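Long-range contact in globin III, extracellular (Lumbricus terrestris, PDB 1X9F), which probably carries oxygen bound to its haem as one globin chain of the giant extracellular haemoglobin (erythrocruorin) of the earthworm: residues 6-19 with 128-140. Residues are numbered along the deposited sequence; the frame is centred on the assembly and turned at random.
Sequences CCSEEDHRIVQKQW and LDDYDALAWKSCL
Q18, W136 and C139, the last joined to C7, have the largest areas buried in the contact between residues 6-19 and 128-140. With CG beside its own backbone N (chi1 -75°) and the chain extended beyond, Q18 reaches across residues 130-132; its amide, nearly coplanar with the W136 indole, meets that ring at the edge on the NE1 side. V15 sits over one face of the same indole, its CG1 3.6 Å from the centroid of the six-membered ring in a CH-pi contact, while Y131 CE1 lies against the opposite face. W19 CE3 approaches W136 CH2 to 3.5 Å, the two ring planes oblique at 53°; W19 NE1 is hydrogen-bonded to D79 OD2, in helix 65-83. Segments 9-19 and 133-140, in the first and last helices (A and H) of the globin fold, cross at -102° with axes 8.6 Å apart. A135 CB lies 3.8 Å from D11 O where the helices meet; its small side chain probably helps them approach. At the far end the C7-C139 disulfide (SG to SG 2.0 Å) ties the N-terminal arm to the last helix, and C7 N gives a weak hydrogen bond to S138 OG. Both helix starts are capped: S8 and D11 form a capping box, and D132 OD2 accepts from A135 N at 2.7 Å while also forming a salt bridge to a basic residue of another chain. C6 makes a disulfide to another chain.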
loop_
_atom_site.group_PDB
_atom_site.type_symbol
_atom_site.label_atom_id
_atom_site.label_comp_id
_atom_site.label_asym_id
_atom_site.label_seq_id
_atom_site.Cartn_x
_atom_site.Cartn_y
_atom_site.Cartn_z
ATOM N N CYS C 6 -30.190 18.424 -9.579
ATOM C CA CYS C 6 -30.808 18.090 -8.329
ATOM C C CYS C 6 -31.097 16.610 -8.348
ATOM O O CYS C 6 -31.880 16.137 -9.180
ATOM C CB CYS C 6 -32.102 18.870 -8.190
ATOM S SG CYS C 6 -32.232 19.593 -6.558
ATOM N N CYS C 7 -30.465 15.880 -7.433
ATOM C CA CYS C 7 -30.490 14.424 -7.459
ATOM C C CYS C 7 -30.160 13.942 -8.875
ATOM O O CYS C 7 -30.933 13.224 -9.519
ATOM C CB CYS C 7 -31.838 13.890 -6.973
ATOM S SG CYS C 7 -31.818 12.115 -6.663
ATOM N N SER C 8 -29.002 14.390 -9.347
ATOM C CA SER C 8 -28.475 14.061 -10.659
ATOM C C SER C 8 -28.197 12.566 -10.798
ATOM O O SER C 8 -28.382 11.798 -9.848
ATOM C CB SER C 8 -27.177 14.840 -10.880
ATOM O OG SER C 8 -26.166 14.391 -9.986
ATOM N N GLU C 9 -27.750 12.167 -11.988
ATOM C CA GLU C 9 -27.331 10.794 -12.254
ATOM C C GLU C 9 -26.363 10.276 -11.196
ATOM O O GLU C 9 -26.676 9.314 -10.493
ATOM C CB GLU C 9 -26.666 10.686 -13.629
ATOM C CG GLU C 9 -27.586 10.924 -14.821
ATOM C CD GLU C 9 -28.673 9.868 -14.977
ATOM O OE1 GLU C 9 -29.715 10.195 -15.584
ATOM O OE2 GLU C 9 -28.498 8.719 -14.506
ATOM N N GLU C 10 -25.192 10.914 -11.094
ATOM C CA GLU C 10 -24.174 10.539 -10.106
ATOM C C GLU C 10 -24.721 10.616 -8.678
ATOM O O GLU C 10 -24.442 9.732 -7.871
ATOM C CB GLU C 10 -22.906 11.398 -10.234
ATOM C CG GLU C 10 -21.921 10.980 -11.334
ATOM C CD GLU C 10 -21.009 9.837 -10.912
ATOM O OE1 GLU C 10 -20.046 10.080 -10.141
ATOM O OE2 GLU C 10 -21.242 8.690 -11.371
ATOM N N ASP C 11 -25.499 11.664 -8.378
ATOM C CA ASP C 11 -26.149 11.824 -7.061
ATOM C C ASP C 11 -26.894 10.569 -6.630
ATOM O O ASP C 11 -26.624 10.018 -5.558
ATOM C CB ASP C 11 -27.152 12.984 -7.060
ATOM C CG ASP C 11 -26.495 14.346 -6.948
ATOM O OD1 ASP C 11 -27.151 15.339 -7.328
ATOM O OD2 ASP C 11 -25.345 14.536 -6.495
ATOM N N HIS C 12 -27.829 10.120 -7.464
ATOM C CA HIS C 12 -28.643 8.971 -7.093
ATOM C C HIS C 12 -27.853 7.662 -7.080
ATOM O O HIS C 12 -28.203 6.733 -6.359
ATOM C CB HIS C 12 -29.945 8.896 -7.915
ATOM C CG HIS C 12 -29.800 8.270 -9.270
ATOM N ND1 HIS C 12 -30.066 8.955 -10.437
ATOM C CD2 HIS C 12 -29.463 7.011 -9.641
ATOM C CE1 HIS C 12 -29.876 8.151 -11.469
ATOM N NE2 HIS C 12 -29.506 6.968 -11.012
ATOM N N ARG C 13 -26.777 7.607 -7.860
ATOM C CA ARG C 13 -25.886 6.461 -7.864
ATOM C C ARG C 13 -25.093 6.414 -6.545
ATOM O O ARG C 13 -24.866 5.332 -5.999
ATOM C CB ARG C 13 -24.958 6.526 -9.095
ATOM C CG ARG C 13 -24.034 5.324 -9.276
ATOM C CD ARG C 13 -22.862 5.547 -10.254
ATOM N NE ARG C 13 -21.917 6.590 -9.817
ATOM C CZ ARG C 13 -21.020 6.453 -8.834
ATOM N NH1 ARG C 13 -20.928 5.317 -8.150
ATOM N NH2 ARG C 13 -20.217 7.465 -8.528
ATOM N N ILE C 14 -24.691 7.586 -6.040
ATOM C CA ILE C 14 -24.011 7.692 -4.740
ATOM C C ILE C 14 -24.957 7.243 -3.626
ATOM O O ILE C 14 -24.569 6.475 -2.743
ATOM C CB ILE C 14 -23.488 9.145 -4.469
ATOM C CG1 ILE C 14 -22.498 9.607 -5.545
ATOM C CG2 ILE C 14 -22.860 9.259 -3.079
ATOM C CD1 ILE C 14 -21.145 8.902 -5.534
ATOM N N VAL C 15 -26.198 7.714 -3.690
ATOM C CA VAL C 15 -27.211 7.373 -2.695
ATOM C C VAL C 15 -27.479 5.861 -2.644
ATOM O O VAL C 15 -27.508 5.274 -1.561
ATOM C CB VAL C 15 -28.516 8.200 -2.909
ATOM C CG1 VAL C 15 -29.689 7.611 -2.135
ATOM C CG2 VAL C 15 -28.291 9.655 -2.500
ATOM N N GLN C 16 -27.641 5.242 -3.812
ATOM C CA GLN C 16 -27.940 3.807 -3.912
ATOM C C GLN C 16 -26.826 2.924 -3.378
ATOM O O GLN C 16 -27.080 1.940 -2.679
ATOM C CB GLN C 16 -28.243 3.424 -5.356
ATOM C CG GLN C 16 -29.562 3.970 -5.838
ATOM C CD GLN C 16 -29.898 3.559 -7.255
ATOM O OE1 GLN C 16 -29.059 3.627 -8.158
ATOM N NE2 GLN C 16 -31.144 3.155 -7.462
ATOM N N LYS C 17 -25.595 3.288 -3.724
ATOM C CA LYS C 17 -24.406 2.585 -3.283
ATOM C C LYS C 17 -24.275 2.693 -1.770
ATOM O O LYS C 17 -23.998 1.698 -1.089
ATOM C CB LYS C 17 -23.176 3.182 -3.971
ATOM C CG LYS C 17 -21.873 2.471 -3.652
ATOM C CD LYS C 17 -20.670 3.264 -4.140
ATOM C CE LYS C 17 -20.471 3.133 -5.647
ATOM N NZ LYS C 17 -19.317 3.955 -6.113
ATOM N N GLN C 18 -24.495 3.894 -1.243
ATOM C CA GLN C 18 -24.352 4.121 0.190
ATOM C C GLN C 18 -25.432 3.433 1.016
ATOM O O GLN C 18 -25.145 2.861 2.066
ATOM C CB GLN C 18 -24.277 5.614 0.499
ATOM C CG GLN C 18 -22.929 6.203 0.129
ATOM C CD GLN C 18 -22.851 7.711 0.279
ATOM O OE1 GLN C 18 -21.779 8.289 0.112
ATOM N NE2 GLN C 18 -23.969 8.351 0.582
ATOM N N TRP C 19 -26.665 3.487 0.531
ATOM C CA TRP C 19 -27.795 2.833 1.180
ATOM C C TRP C 19 -27.608 1.322 1.233
ATOM O O TRP C 19 -27.899 0.681 2.244
ATOM C CB TRP C 19 -29.043 3.173 0.387
ATOM C CG TRP C 19 -30.324 2.556 0.826
ATOM C CD1 TRP C 19 -31.028 1.600 0.161
ATOM C CD2 TRP C 19 -31.104 2.898 1.981
ATOM N NE1 TRP C 19 -32.196 1.317 0.832
ATOM C CE2 TRP C 19 -32.269 2.102 1.952
ATOM C CE3 TRP C 19 -30.936 3.800 3.043
ATOM C CZ2 TRP C 19 -33.249 2.165 2.945
ATOM C CZ3 TRP C 19 -31.912 3.868 4.027
ATOM C CH2 TRP C 19 -33.055 3.054 3.970
ATOM N N LEU C 128 -24.514 4.927 8.473
ATOM C CA LEU C 128 -23.631 4.779 7.311
ATOM C C LEU C 128 -22.345 5.547 7.531
ATOM O O LEU C 128 -22.381 6.771 7.692
ATOM C CB LEU C 128 -24.311 5.316 6.052
ATOM C CG LEU C 128 -25.765 4.904 5.842
ATOM C CD1 LEU C 128 -26.396 5.707 4.703
ATOM C CD2 LEU C 128 -25.829 3.423 5.549
ATOM N N ASP C 129 -21.208 4.860 7.544
ATOM C CA ASP C 129 -19.947 5.591 7.706
ATOM C C ASP C 129 -19.494 6.226 6.393
ATOM O O ASP C 129 -18.438 6.861 6.327
ATOM C CB ASP C 129 -18.847 4.725 8.338
ATOM C CG ASP C 129 -18.472 3.517 7.491
ATOM O OD1 ASP C 129 -18.900 3.419 6.316
ATOM O OD2 ASP C 129 -17.738 2.602 7.930
ATOM N N ASP C 130 -20.307 6.058 5.357
ATOM C CA ASP C 130 -20.071 6.737 4.096
ATOM C C ASP C 130 -21.341 7.466 3.658
ATOM O O ASP C 130 -22.333 6.830 3.299
ATOM C CB ASP C 130 -19.626 5.725 3.044
ATOM C CG ASP C 130 -19.031 6.379 1.818
ATOM O OD1 ASP C 130 -19.081 5.753 0.739
ATOM O OD2 ASP C 130 -18.495 7.511 1.824
ATOM N N TYR C 131 -21.317 8.795 3.697
ATOM C CA TYR C 131 -22.543 9.560 3.507
ATOM C C TYR C 131 -22.275 10.885 2.833
ATOM O O TYR C 131 -21.734 11.794 3.455
ATOM C CB TYR C 131 -23.219 9.798 4.866
ATOM C CG TYR C 131 -24.519 10.588 4.830
ATOM C CD1 TYR C 131 -25.719 9.968 4.481
ATOM C CD2 TYR C 131 -24.557 11.943 5.179
ATOM C CE1 TYR C 131 -26.919 10.675 4.460
ATOM C CE2 TYR C 131 -25.759 12.660 5.160
ATOM C CZ TYR C 131 -26.933 12.012 4.796
ATOM O OH TYR C 131 -28.135 12.681 4.764
ATOM N N ASP C 132 -22.648 11.002 1.564
ATOM C CA ASP C 132 -22.582 12.288 0.888
ATOM C C ASP C 132 -23.812 13.082 1.279
ATOM O O ASP C 132 -24.921 12.779 0.825
ATOM C CB ASP C 132 -22.536 12.118 -0.629
ATOM C CG ASP C 132 -22.274 13.432 -1.349
ATOM O OD1 ASP C 132 -21.125 13.624 -1.808
ATOM O OD2 ASP C 132 -23.132 14.337 -1.489
ATOM N N ALA C 133 -23.625 14.095 2.118
ATOM C CA ALA C 133 -24.765 14.861 2.611
ATOM C C ALA C 133 -25.527 15.567 1.501
ATOM O O ALA C 133 -26.752 15.651 1.558
ATOM C CB ALA C 133 -24.346 15.855 3.694
ATOM N N LEU C 134 -24.811 16.058 0.492
ATOM C CA LEU C 134 -25.438 16.820 -0.589
ATOM C C LEU C 134 -26.315 15.953 -1.483
ATOM O O LEU C 134 -27.434 16.342 -1.821
ATOM C CB LEU C 134 -24.390 17.577 -1.417
ATOM C CG LEU C 134 -23.645 18.693 -0.672
ATOM C CD1 LEU C 134 -22.612 19.354 -1.557
ATOM C CD2 LEU C 134 -24.593 19.745 -0.101
ATOM N N ALA C 135 -25.809 14.777 -1.846
ATOM C CA ALA C 135 -26.544 13.840 -2.693
ATOM C C ALA C 135 -27.804 13.306 -2.008
ATOM O O ALA C 135 -28.867 13.227 -2.629
ATOM C CB ALA C 135 -25.641 12.695 -3.119
ATOM N N TRP C 136 -27.683 12.942 -0.733
ATOM C CA TRP C 136 -28.827 12.447 0.016
ATOM C C TRP C 136 -29.855 13.541 0.188
ATOM O O TRP C 136 -31.040 13.306 -0.030
ATOM C CB TRP C 136 -28.399 11.900 1.372
ATOM C CG TRP C 136 -27.944 10.496 1.287
ATOM C CD1 TRP C 136 -26.673 10.063 1.077
ATOM C CD2 TRP C 136 -28.756 9.322 1.388
ATOM N NE1 TRP C 136 -26.637 8.691 1.052
ATOM C CE2 TRP C 136 -27.904 8.210 1.237
ATOM C CE3 TRP C 136 -30.120 9.094 1.593
ATOM C CZ2 TRP C 136 -28.366 6.897 1.289
ATOM C CZ3 TRP C 136 -30.578 7.792 1.645
ATOM C CH2 TRP C 136 -29.704 6.710 1.494
ATOM N N LYS C 137 -29.402 14.739 0.555
ATOM C CA LYS C 137 -30.304 15.874 0.744
ATOM C C LYS C 137 -31.217 16.115 -0.464
ATOM O O LYS C 137 -32.440 16.187 -0.315
ATOM C CB LYS C 137 -29.532 17.148 1.094
ATOM C CG LYS C 137 -30.435 18.305 1.477
ATOM C CD LYS C 137 -29.656 19.577 1.771
ATOM C CE LYS C 137 -30.607 20.744 2.019
ATOM N NZ LYS C 137 -31.681 20.421 3.021
ATOM N N SER C 138 -30.622 16.223 -1.648
ATOM C CA SER C 138 -31.396 16.478 -2.859
ATOM C C SER C 138 -32.284 15.305 -3.280
ATOM O O SER C 138 -33.420 15.518 -3.708
ATOM C CB SER C 138 -30.482 16.912 -4.007
ATOM O OG SER C 138 -29.615 15.857 -4.381
ATOM N N CYS C 139 -31.774 14.079 -3.164
ATOM C CA CYS C 139 -32.586 12.905 -3.465
ATOM C C CYS C 139 -33.733 12.734 -2.461
ATOM O O CYS C 139 -34.880 12.522 -2.861
ATOM C CB CYS C 139 -31.712 11.651 -3.578
ATOM S SG CYS C 139 -30.647 11.703 -5.048
ATOM N N LEU C 140 -33.434 12.856 -1.170
ATOM C CA LEU C 140 -34.482 12.787 -0.148
ATOM C C LEU C 140 -35.561 13.837 -0.366
ATOM O O LEU C 140 -36.747 13.549 -0.212
ATOM C CB LEU C 140 -33.903 12.910 1.265
ATOM C CG LEU C 140 -33.166 11.668 1.763
ATOM C CD1 LEU C 140 -32.517 11.928 3.115
ATOM C CD2 LEU C 140 -34.094 10.449 1.818
#